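Local structure of acetyl-CoA acetyltransferase (Mycobacterium smegmatis, 4EGV) at residues L121-G126 with H299-E304. The protein probably has acyltransferase activity as a monomeric, thiolase-like protein of the thiolase family. Numbering follows the deposited sequence.
Sequences LATEFG and HADMKE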
# COMPACT_ATOMS: atom_id res chain seq x y z
N LEU A 121 4.39 4.33 -10.77
CA LEU A 121 4.17 5.18 -11.91
C LEU A 121 4.98 6.45 -11.88
O LEU A 121 5.58 6.83 -12.90
CB LEU A 121 2.69 5.55 -11.94
CG LEU A 121 1.81 5.33 -13.17
CD1 LEU A 121 2.32 4.27 -14.13
CD2 LEU A 121 0.44 4.98 -12.62
N ALA A 122 4.97 7.13 -10.73
CA ALA A 122 5.80 8.30 -10.55
C ALA A 122 7.28 7.97 -10.73
O ALA A 122 7.98 8.69 -11.37
CB ALA A 122 5.54 8.94 -9.22
N THR A 123 7.76 6.86 -10.18
CA THR A 123 9.12 6.44 -10.41
C THR A 123 9.43 6.12 -11.90
O THR A 123 10.44 6.57 -12.43
CB THR A 123 9.49 5.27 -9.49
OG1 THR A 123 9.26 5.64 -8.13
CG2 THR A 123 10.94 4.80 -9.71
N GLU A 124 8.59 5.33 -12.53
CA GLU A 124 8.73 5.04 -13.95
C GLU A 124 8.73 6.29 -14.86
O GLU A 124 9.55 6.39 -15.76
CB GLU A 124 7.64 4.05 -14.36
CG GLU A 124 7.72 3.47 -15.76
CD GLU A 124 6.35 3.26 -16.36
OE1 GLU A 124 5.47 2.68 -15.71
OE2 GLU A 124 6.14 3.71 -17.49
N PHE A 125 7.85 7.27 -14.63
CA PHE A 125 7.92 8.47 -15.45
C PHE A 125 8.98 9.44 -15.08
O PHE A 125 9.41 10.18 -15.90
CB PHE A 125 6.55 9.13 -15.71
CG PHE A 125 5.69 8.31 -16.64
CD1 PHE A 125 6.05 8.18 -17.98
CD2 PHE A 125 4.61 7.57 -16.16
CE1 PHE A 125 5.32 7.35 -18.84
CE2 PHE A 125 3.89 6.73 -16.99
CZ PHE A 125 4.24 6.62 -18.34
N GLY A 126 9.44 9.39 -13.85
CA GLY A 126 10.66 10.09 -13.45
C GLY A 126 11.85 9.63 -14.26
O GLY A 126 12.55 10.44 -14.83
N HIS A 299 13.97 6.27 -4.70
CA HIS A 299 12.94 5.40 -5.20
C HIS A 299 13.42 3.98 -5.20
O HIS A 299 14.61 3.77 -5.29
CB HIS A 299 12.54 5.83 -6.60
CG HIS A 299 13.67 6.39 -7.41
ND1 HIS A 299 14.44 5.62 -8.25
CD2 HIS A 299 14.16 7.65 -7.50
CE1 HIS A 299 15.35 6.39 -8.83
NE2 HIS A 299 15.21 7.62 -8.37
N ALA A 300 12.50 3.03 -5.06
CA ALA A 300 12.74 1.61 -5.32
C ALA A 300 11.41 0.89 -5.52
O ALA A 300 10.40 1.34 -5.03
CB ALA A 300 13.56 0.97 -4.23
N ASP A 301 11.42 -0.18 -6.30
CA ASP A 301 10.26 -1.04 -6.49
C ASP A 301 10.63 -2.52 -6.22
O ASP A 301 11.48 -3.08 -6.89
CB ASP A 301 9.65 -0.88 -7.91
CG ASP A 301 9.44 0.59 -8.35
OD1 ASP A 301 8.66 1.35 -7.70
OD2 ASP A 301 10.03 1.00 -9.37
N MSE A 302 9.99 -3.12 -5.24
CA MSE A 302 10.24 -4.51 -4.92
C MSE A 302 9.02 -5.40 -5.02
O MSE A 302 7.91 -4.92 -5.06
CB MSE A 302 10.89 -4.63 -3.55
CG MSE A 302 12.32 -4.06 -3.48
SE MSE A 302 13.65 -4.98 -4.60
CE MSE A 302 13.52 -6.80 -3.87
N LYS A 303 9.24 -6.70 -5.08
CA LYS A 303 8.17 -7.68 -5.24
C LYS A 303 8.46 -8.96 -4.46
O LYS A 303 9.57 -9.45 -4.51
CB LYS A 303 7.98 -8.00 -6.72
CG LYS A 303 7.01 -9.14 -7.00
CD LYS A 303 7.02 -9.55 -8.47
CE LYS A 303 6.61 -8.32 -9.31
NZ LYS A 303 7.20 -8.22 -10.68
N GLU A 304 7.47 -9.50 -3.75
CA GLU A 304 7.54 -10.82 -3.10
C GLU A 304 7.11 -11.99 -4.00
O GLU A 304 6.47 -11.78 -5.02
CB GLU A 304 6.72 -10.84 -1.84
CG GLU A 304 7.17 -9.85 -0.79
CD GLU A 304 8.34 -10.34 0.10
OE1 GLU A 304 8.80 -11.51 -0.01
OE2 GLU A 304 8.81 -9.55 0.94
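Thr123, on helix 117-130, meets His299 and Asp301, near the end of strand 294-303. The backbones come nearest at Thr123 and His299, whose CA atoms are 6.5 Å apart. Phe125 N is hydrogen-bonded to Leu121 O within the helical turn, but no hydrogen bond joins the two segments. The CB atoms of Thr123, His299 and Asp301 all lie on the facing sides, while Ala300 between them turns its methyl away.

Thr123 supplies the whole helix side of the contact. Its CG2 is anti to the backbone N, and OG1 stands beside that N (chi1 -56°). Both branches rest on the CB of His299: OG1 lies 3.6 Å from His299 CB, and CG2 also lies 3.6 Å from His299 CB. The methyl then reaches the imidazole at a slant, with Thr123 CG2 3.9 Å from His299 ND1. The same methyl touches the carboxylate too, with Thr123 CG2 3.9 Å from Asp301 OD2.

The polar groups find partners elsewhere. Thr123 OG1 is hydrogen-bonded to Gln119 O in its own helix, and Asp301 OD1 to Ser416 OG. His299 ND1 is hydrogen-bonded to Asp430 OD2, and its ring stacks with Trp427.

The contact joins a helix to a central strand of the large mixed sheet in the thiolase fold. It is small, with 136 Å² buried, and rests on van der Waals touch. The outside hydrogen bonds probably fix the rotation of the imidazole and carboxylate, while the threonine methyl touches both groups.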